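Local coordinates for EvdO1 (Micromonospora carbonacea, PDB 4XBZ), which probably acts as a metal-dependent oxygenase of the phytanoyl-CoA dioxygenase family, catalysing an oxidative cyclization in orthosomycin biosynthesis, at residues N138-W143 / R262-E267; G164-A169 / W268-H273. All blocks are in the same frame, centred on the assembly; numbering follows the deposited sequence.

Contact 1 of 2, residues N138-W143 / R262-E267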
ATOM      1  N   ASN A 138      -4.271  -3.734  -8.392  1.00 21.72           N
ATOM      2  CA  ASN A 138      -3.933  -3.586  -9.816  1.00 24.19           C
ATOM      3  C   ASN A 138      -2.461  -3.847 -10.090  1.00 24.00           C
ATOM      4  O   ASN A 138      -1.898  -3.312 -11.053  1.00 19.29           O
ATOM      5  CB  ASN A 138      -4.277  -2.180 -10.334  1.00 23.65           C
ATOM      6  CG  ASN A 138      -5.663  -1.718  -9.918  1.00 27.41           C
ATOM      7  OD1 ASN A 138      -6.632  -2.470  -9.997  1.00 26.99           O
ATOM      8  ND2 ASN A 138      -5.759  -0.469  -9.469  1.00 28.81           N
ATOM      9  N   LEU A 139      -1.833  -4.643  -9.231  1.00 22.42           N
ATOM     10  CA  LEU A 139      -0.418  -4.960  -9.387  1.00 26.82           C
ATOM     11  C   LEU A 139      -0.119  -5.585 -10.757  1.00 25.70           C
ATOM     12  O   LEU A 139      -0.884  -6.394 -11.278  1.00 22.80           O
ATOM     13  CB  LEU A 139       0.049  -5.910  -8.282  1.00 22.97           C
ATOM     14  CG  LEU A 139      -0.394  -7.365  -8.395  1.00 23.41           C
ATOM     15  CD1 LEU A 139       0.836  -8.281  -8.559  1.00 27.82           C
ATOM     16  CD2 LEU A 139      -1.201  -7.759  -7.181  1.00 26.63           C
ATOM     17  N   ILE A 140       0.996  -5.192 -11.345  1.00 24.49           N
ATOM     18  CA  ILE A 140       1.511  -5.930 -12.483  1.00 28.25           C
ATOM     19  C   ILE A 140       2.985  -6.253 -12.252  1.00 24.60           C
ATOM     20  O   ILE A 140       3.685  -5.503 -11.570  1.00 26.17           O
ATOM     21  CB  ILE A 140       1.333  -5.161 -13.803  1.00 26.38           C
ATOM     22  CG1 ILE A 140       2.039  -3.806 -13.753  1.00 25.98           C
ATOM     23  CG2 ILE A 140      -0.146  -4.985 -14.132  1.00 26.85           C
ATOM     24  CD1 ILE A 140       2.556  -3.350 -15.126  1.00 22.44           C
ATOM     25  N   PRO A 141       3.451  -7.386 -12.793  1.00 22.74           N
ATOM     26  CA  PRO A 141       4.881  -7.729 -12.757  1.00 24.48           C
ATOM     27  C   PRO A 141       5.683  -6.966 -13.820  1.00 24.92           C
ATOM     28  O   PRO A 141       5.239  -6.877 -14.966  1.00 28.66           O
ATOM     29  CB  PRO A 141       4.879  -9.229 -13.046  1.00 24.52           C
ATOM     30  CG  PRO A 141       3.646  -9.421 -13.947  1.00 28.70           C
ATOM     31  CD  PRO A 141       2.628  -8.456 -13.392  1.00 24.56           C
ATOM     32  N   THR A 142       6.838  -6.416 -13.463  1.00 22.17           N
ATOM     33  CA  THR A 142       7.600  -5.647 -14.434  1.00 23.33           C
ATOM     34  C   THR A 142       8.924  -6.342 -14.740  1.00 27.22           C
ATOM     35  O   THR A 142       8.955  -7.307 -15.498  1.00 31.72           O
ATOM     36  CB  THR A 142       7.840  -4.186 -13.957  1.00 28.18           C
ATOM     37  OG1 THR A 142       8.456  -4.194 -12.669  1.00 31.01           O
ATOM     38  CG2 THR A 142       6.496  -3.391 -13.872  1.00 25.13           C
ATOM     39  N   TRP A 143      10.012  -5.847 -14.169  1.00 26.30           N
ATOM     40  CA  TRP A 143      11.289  -6.516 -14.276  1.00 23.18           C
ATOM     41  C   TRP A 143      11.223  -7.894 -13.639  1.00 25.18           C
ATOM     42  O   TRP A 143      10.599  -8.075 -12.587  1.00 27.77           O
ATOM     43  CB  TRP A 143      12.400  -5.667 -13.632  1.00 23.59           C
ATOM     44  CG  TRP A 143      12.899  -4.551 -14.533  1.00 28.48           C
ATOM     45  CD1 TRP A 143      14.016  -4.577 -15.343  1.00 29.89           C
ATOM     46  CD2 TRP A 143      12.293  -3.261 -14.740  1.00 27.07           C
ATOM     47  NE1 TRP A 143      14.135  -3.387 -16.028  1.00 26.31           N
ATOM     48  CE2 TRP A 143      13.094  -2.564 -15.677  1.00 30.34           C
ATOM     49  CE3 TRP A 143      11.160  -2.624 -14.218  1.00 29.66           C
ATOM     50  CZ2 TRP A 143      12.796  -1.266 -16.096  1.00 31.37           C
ATOM     51  CZ3 TRP A 143      10.861  -1.332 -14.642  1.00 30.54           C
ATOM     52  CH2 TRP A 143      11.676  -0.667 -15.573  1.00 29.25           C
ATOM     53  N   ARG A 262       4.677  -3.065  -9.858  1.00 25.76           N
ATOM     54  CA  ARG A 262       4.179  -1.693  -9.741  1.00 21.06           C
ATOM     55  C   ARG A 262       2.653  -1.672  -9.894  1.00 24.64           C
ATOM     56  O   ARG A 262       2.065  -2.613 -10.426  1.00 25.00           O
ATOM     57  CB  ARG A 262       4.807  -0.784 -10.800  1.00 22.28           C
ATOM     58  CG  ARG A 262       6.301  -0.682 -10.735  1.00 23.61           C
ATOM     59  CD  ARG A 262       6.877   0.291 -11.774  1.00 22.86           C
ATOM     60  NE  ARG A 262       8.337   0.233 -11.775  1.00 22.92           N
ATOM     61  CZ  ARG A 262       9.152   1.284 -11.694  1.00 30.44           C
ATOM     62  NH1 ARG A 262       8.666   2.523 -11.630  1.00 25.94           N
ATOM     63  NH2 ARG A 262      10.469   1.090 -11.688  1.00 27.18           N
ATOM     64  N   PRO A 263       1.998  -0.597  -9.434  1.00 24.96           N
ATOM     65  CA  PRO A 263       0.553  -0.523  -9.693  1.00 24.49           C
ATOM     66  C   PRO A 263       0.256  -0.192 -11.154  1.00 21.45           C
ATOM     67  O   PRO A 263       0.962   0.630 -11.736  1.00 21.35           O
ATOM     68  CB  PRO A 263       0.084   0.605  -8.757  1.00 25.19           C
ATOM     69  CG  PRO A 263       1.170   0.692  -7.695  1.00 22.53           C
ATOM     70  CD  PRO A 263       2.434   0.427  -8.467  1.00 21.38           C
ATOM     71  N   ALA A 264      -0.752  -0.834 -11.740  1.00 22.07           N
ATOM     72  CA  ALA A 264      -1.151  -0.533 -13.124  1.00 27.54           C
ATOM     73  C   ALA A 264      -1.509   0.939 -13.349  1.00 26.66           C
ATOM     74  O   ALA A 264      -1.131   1.526 -14.369  1.00 27.13           O
ATOM     75  CB  ALA A 264      -2.322  -1.416 -13.554  1.00 29.99           C
ATOM     76  N   GLU A 265      -2.226   1.547 -12.409  1.00 23.51           N
ATOM     77  CA  GLU A 265      -2.647   2.927 -12.625  1.00 26.24           C
ATOM     78  C   GLU A 265      -1.451   3.877 -12.561  1.00 26.25           C
ATOM     79  O   GLU A 265      -1.497   4.970 -13.120  1.00 31.21           O
ATOM     80  CB  GLU A 265      -3.724   3.363 -11.615  1.00 25.16           C
ATOM     81  CG  GLU A 265      -3.217   3.633 -10.200  1.00 25.99           C
ATOM     82  CD  GLU A 265      -3.191   2.387  -9.339  1.00 25.47           C
ATOM     83  OE1 GLU A 265      -3.322   1.266  -9.894  1.00 24.36           O
ATOM     84  OE2 GLU A 265      -3.047   2.529  -8.104  1.00 25.23           O
ATOM     85  N   VAL A 266      -0.388   3.472 -11.879  1.00 24.37           N
ATOM     86  CA  VAL A 266       0.810   4.304 -11.795  1.00 23.08           C
ATOM     87  C   VAL A 266       1.571   4.240 -13.113  1.00 25.44           C
ATOM     88  O   VAL A 266       2.006   5.272 -13.632  1.00 28.08           O
ATOM     89  CB  VAL A 266       1.732   3.872 -10.628  1.00 28.04           C
ATOM     90  CG1 VAL A 266       3.159   4.442 -10.796  1.00 24.17           C
ATOM     91  CG2 VAL A 266       1.104   4.249  -9.262  1.00 24.80           C
ATOM     92  N   GLU A 267       1.730   3.030 -13.650  1.00 23.68           N
ATOM     93  CA  GLU A 267       2.359   2.856 -14.961  1.00 27.43           C
ATOM     94  C   GLU A 267       1.559   3.579 -16.030  1.00 28.06           C
ATOM     95  O   GLU A 267       2.117   4.292 -16.869  1.00 27.57           O
ATOM     96  CB  GLU A 267       2.497   1.376 -15.334  1.00 25.57           C
ATOM     97  CG  GLU A 267       3.802   0.727 -14.837  1.00 25.75           C
ATOM     98  CD  GLU A 267       4.972   0.977 -15.765  1.00 29.21           C
ATOM     99  OE1 GLU A 267       4.777   1.592 -16.837  1.00 36.44           O
ATOM    100  OE2 GLU A 267       6.092   0.561 -15.429  1.00 30.22           O
TER
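Ile140 and Arg262 form an antiparallel hydrogen-bonded pair where strands 139-147 and 256-263 lie side by side in the large sheet of the double-stranded beta helix. Their two backbone bonds join Ile140 N to Arg262 O (2.9 Å) and Arg262 N to Ile140 O (3.1 Å). The tight end lies one step further on, where Pro263 sits at the N-cap position of helix 264-270. Ala264 N donates to Asn138 O at 2.8 Å, arriving about 40° above the carbonyl plane, and the Ala264 methyl rests against Asn138 CB (3.8 Å). Asn138 ND2 then reaches Glu265 OE1 at 3.0 Å, in the plane of its own amide but from above the carboxylate. Glu265 bends back at chi2 (-88°) to bring OE1 there, while Asn138 OD1 accepts from Ala309 N. The opposite end is looser: the partly exposed Trp143 ring meets the extended Arg262 chain through CZ3 and NH2 (3.8 Å), ring and guanidinium planes 44° apart. Glu260 forms a salt bridge with Arg262 NE and a hydrogen bond with Thr142 OG1. The chemistry thus implies a helix start fixed by directional polar bonds, beside an arginine held by one salt bridge, to Glu260, and by the carbonyls of Gly164 (NH1) and Ala163 (NH2).

Contact 2 of 2, residues G164-A169 / W268-H273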
ATOM      1  N   GLY A 164      13.258   4.496 -10.100  1.00 48.37           N
ATOM      2  CA  GLY A 164      11.816   4.646 -10.124  1.00 40.93           C
ATOM      3  C   GLY A 164      11.305   5.316 -11.385  1.00 39.83           C
ATOM      4  O   GLY A 164      10.190   5.027 -11.831  1.00 37.32           O
ATOM      5  N   LEU A 165      12.133   6.204 -11.947  1.00 42.71           N
ATOM      6  CA  LEU A 165      11.760   7.122 -13.035  1.00 44.98           C
ATOM      7  C   LEU A 165      10.660   8.134 -12.610  1.00 40.73           C
ATOM      8  O   LEU A 165      10.052   8.788 -13.462  1.00 40.87           O
ATOM      9  CB  LEU A 165      11.330   6.329 -14.314  1.00 39.14           C
ATOM     10  CG  LEU A 165      10.749   7.038 -15.568  1.00 39.52           C
ATOM     11  CD1 LEU A 165      11.362   6.570 -16.888  1.00 41.19           C
ATOM     12  CD2 LEU A 165       9.187   7.006 -15.624  1.00 35.99           C
ATOM     13  N   TYR A 166      10.401   8.327 -11.318  1.00 34.40           N
ATOM     14  CA  TYR A 166       9.287   9.251 -11.015  1.00 35.58           C
ATOM     15  C   TYR A 166       9.713  10.577 -10.395  1.00 35.23           C
ATOM     16  O   TYR A 166      10.470  10.620  -9.423  1.00 37.09           O
ATOM     17  CB  TYR A 166       8.239   8.588 -10.109  1.00 32.33           C
ATOM     18  CG  TYR A 166       7.621   7.351 -10.715  1.00 34.65           C
ATOM     19  CD1 TYR A 166       7.287   7.308 -12.071  1.00 32.52           C
ATOM     20  CD2 TYR A 166       7.399   6.213  -9.943  1.00 26.57           C
ATOM     21  CE1 TYR A 166       6.740   6.156 -12.640  1.00 30.34           C
ATOM     22  CE2 TYR A 166       6.848   5.064 -10.496  1.00 25.76           C
ATOM     23  CZ  TYR A 166       6.524   5.037 -11.843  1.00 31.78           C
ATOM     24  OH  TYR A 166       5.986   3.888 -12.390  1.00 29.12           O
ATOM     25  N   ASP A 167       9.218  11.665 -10.974  1.00 33.57           N
ATOM     26  CA  ASP A 167       9.247  12.941 -10.289  1.00 33.31           C
ATOM     27  C   ASP A 167       8.455  12.790  -8.998  1.00 32.92           C
ATOM     28  O   ASP A 167       7.461  12.070  -8.973  1.00 32.41           O
ATOM     29  CB  ASP A 167       8.649  14.040 -11.151  1.00 36.86           C
ATOM     30  CG  ASP A 167       9.515  14.386 -12.333  1.00 39.66           C
ATOM     31  OD1 ASP A 167      10.754  14.294 -12.207  1.00 41.19           O
ATOM     32  OD2 ASP A 167       8.949  14.745 -13.388  1.00 42.94           O
ATOM     33  N   ASN A 168       8.904  13.462  -7.939  1.00 31.63           N
ATOM     34  CA  ASN A 168       8.254  13.404  -6.631  1.00 31.10           C
ATOM     35  C   ASN A 168       8.136  11.956  -6.152  1.00 32.81           C
ATOM     36  O   ASN A 168       7.067  11.505  -5.712  1.00 29.06           O
ATOM     37  CB  ASN A 168       6.871  14.077  -6.681  1.00 31.39           C
ATOM     38  CG  ASN A 168       6.927  15.492  -7.242  1.00 29.59           C
ATOM     39  OD1 ASN A 168       7.520  16.385  -6.638  1.00 31.35           O
ATOM     40  ND2 ASN A 168       6.292  15.701  -8.395  1.00 26.48           N
ATOM     41  N   ALA A 169       9.252  11.239  -6.246  1.00 31.43           N
ATOM     42  CA  ALA A 169       9.261   9.801  -6.051  1.00 28.15           C
ATOM     43  C   ALA A 169       8.694   9.422  -4.686  1.00 27.23           C
ATOM     44  O   ALA A 169       7.888   8.506  -4.576  1.00 29.57           O
ATOM     45  CB  ALA A 169      10.675   9.256  -6.226  1.00 25.01           C
ATOM     46  N   TRP A 268       0.247   3.394 -15.979  1.00 26.09           N
ATOM     47  CA  TRP A 268      -0.642   4.016 -16.937  1.00 28.89           C
ATOM     48  C   TRP A 268      -0.396   5.515 -17.034  1.00 26.69           C
ATOM     49  O   TRP A 268      -0.283   6.026 -18.134  1.00 32.74           O
ATOM     50  CB  TRP A 268      -2.095   3.712 -16.568  1.00 34.01           C
ATOM     51  CG  TRP A 268      -3.105   4.477 -17.344  1.00 38.67           C
ATOM     52  CD1 TRP A 268      -3.219   4.561 -18.711  1.00 38.29           C
ATOM     53  CD2 TRP A 268      -4.169   5.265 -16.801  1.00 40.37           C
ATOM     54  NE1 TRP A 268      -4.290   5.361 -19.044  1.00 40.27           N
ATOM     55  CE2 TRP A 268      -4.888   5.806 -17.887  1.00 45.45           C
ATOM     56  CE3 TRP A 268      -4.588   5.568 -15.495  1.00 38.70           C
ATOM     57  CZ2 TRP A 268      -6.004   6.635 -17.702  1.00 47.02           C
ATOM     58  CZ3 TRP A 268      -5.693   6.390 -15.318  1.00 34.31           C
ATOM     59  CH2 TRP A 268      -6.384   6.912 -16.410  1.00 34.88           C
ATOM     60  N   GLN A 269      -0.234   6.202 -15.904  1.00 24.70           N
ATOM     61  CA  GLN A 269      -0.130   7.670 -15.905  1.00 28.96           C
ATOM     62  C   GLN A 269       1.285   8.217 -15.827  1.00 29.56           C
ATOM     63  O   GLN A 269       1.538   9.337 -16.256  1.00 29.86           O
ATOM     64  CB  GLN A 269      -0.916   8.295 -14.731  1.00 25.93           C
ATOM     65  CG  GLN A 269      -2.405   8.197 -14.844  1.00 26.50           C
ATOM     66  CD  GLN A 269      -3.123   9.209 -13.965  1.00 30.30           C
ATOM     67  OE1 GLN A 269      -2.677   9.530 -12.856  1.00 29.71           O
ATOM     68  NE2 GLN A 269      -4.232   9.733 -14.467  1.00 27.72           N
ATOM     69  N   LEU A 270       2.200   7.470 -15.230  1.00 29.12           N
ATOM     70  CA  LEU A 270       3.537   8.013 -15.029  1.00 30.72           C
ATOM     71  C   LEU A 270       4.614   7.236 -15.783  1.00 25.98           C
ATOM     72  O   LEU A 270       5.762   7.655 -15.800  1.00 29.56           O
ATOM     73  CB  LEU A 270       3.877   8.052 -13.534  1.00 30.43           C
ATOM     74  CG  LEU A 270       2.888   8.782 -12.610  1.00 33.17           C
ATOM     75  CD1 LEU A 270       3.389   8.752 -11.183  1.00 33.54           C
ATOM     76  CD2 LEU A 270       2.604  10.228 -13.051  1.00 27.65           C
ATOM     77  N   GLY A 271       4.237   6.128 -16.415  1.00 28.58           N
ATOM     78  CA  GLY A 271       5.204   5.228 -17.033  1.00 32.01           C
ATOM     79  C   GLY A 271       5.889   4.346 -15.994  1.00 33.99           C
ATOM     80  O   GLY A 271       5.307   4.098 -14.930  1.00 33.67           O
ATOM     81  N   PRO A 272       7.131   3.889 -16.262  1.00 31.00           N
ATOM     82  CA  PRO A 272       8.000   4.174 -17.409  1.00 31.13           C
ATOM     83  C   PRO A 272       7.660   3.432 -18.691  1.00 32.46           C
ATOM     84  O   PRO A 272       8.240   3.749 -19.724  1.00 35.34           O
ATOM     85  CB  PRO A 272       9.384   3.726 -16.915  1.00 30.04           C
ATOM     86  CG  PRO A 272       9.102   2.694 -15.903  1.00 29.64           C
ATOM     87  CD  PRO A 272       7.849   3.122 -15.220  1.00 30.60           C
ATOM     88  N   HIS A 273       6.774   2.451 -18.635  1.00 32.07           N
ATOM     89  CA  HIS A 273       6.475   1.677 -19.826  1.00 32.58           C
ATOM     90  C   HIS A 273       5.350   2.291 -20.641  1.00 36.46           C
ATOM     91  O   HIS A 273       4.569   3.095 -20.133  1.00 37.68           O
ATOM     92  CB  HIS A 273       6.100   0.242 -19.467  1.00 27.78           C
ATOM     93  CG  HIS A 273       7.181  -0.502 -18.755  1.00 32.48           C
ATOM     94  ND1 HIS A 273       7.251  -0.577 -17.380  1.00 28.15           N
ATOM     95  CD2 HIS A 273       8.238  -1.207 -19.229  1.00 30.50           C
ATOM     96  CE1 HIS A 273       8.303  -1.299 -17.037  1.00 29.54           C
ATOM     97  NE2 HIS A 273       8.922  -1.684 -18.139  1.00 31.29           N
TER
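Leu270, the last residue of helix 264-270, lies against the ring of Tyr166, which comes from the loop after strand 157-160. Leu270 CB approaches Tyr166 CE1 at 3.5 Å, and Leu270 CD1 hangs over one ring face, offset toward the rim. The opposite face is covered from within the tyrosine's own loop by Gly164 O, 3.4 Å above the ring plane and over its centre, so the ring is held between an aliphatic branch and a carbonyl. Leu270 also offers its backbone O to CD2 of Leu165, in van der Waals contact.

At Gly271 the chain leaves the helix with positive phi (78°). Its carbonyl oxygen accepts the Tyr166 hydroxyl in a short bond of 2.6 Å from OH to Gly271 O, with the donor tilted from the carbonyl plane. Tyr166 CG stands beside its backbone N, with chi1 at -60°, and from there the ring carries OH across to the turn although CB does not point that way.

A cis peptide follows, leading into Pro272. The ring of this proline is shared: CD lies 3.5 Å from Tyr166 OH, whereas CB takes Leu165. That leucine, with CG opposite its backbone N (chi1 174°), sets both methyls on Pro272 CB, and the 3.5 Å from CD1 to CB is tighter than usual for two carbons.

Around this contact, Trp332 near the C-terminus packs on both Leu165 and Pro272, and Val266 of helix 264-270 touches Tyr166. Asn168 of the second subunit packs on Leu270, bringing the dimer partner to the end of the helix. The contact therefore ties the loop that joins strand 157-160 to helix 169-173 onto the turn between helices 264-270 and 275-293.

The centres of the two contacts lie 11 Å apart, on the same side of the chain's centre, and helix 264-270 runs through both: contact 1 holds its start, contact 2 its end. Along the chain the segments alternate, 138-143, 164-169, 262-267 and 268-273, so two earlier pieces converge on one continuous strand-helix-turn unit. The two contacts also touch directly, since Arg262 NH1 bonds to Gly164 O at 2.9 Å and Glu267 OE2 to His273 ND1 at 2.5 Å. The loop 164-169 follows closely on His160 and Asp162, two ligands of the nickel ion. The pair thus connects the large sheet, the loop beyond the metal site and the surface facing the second subunit.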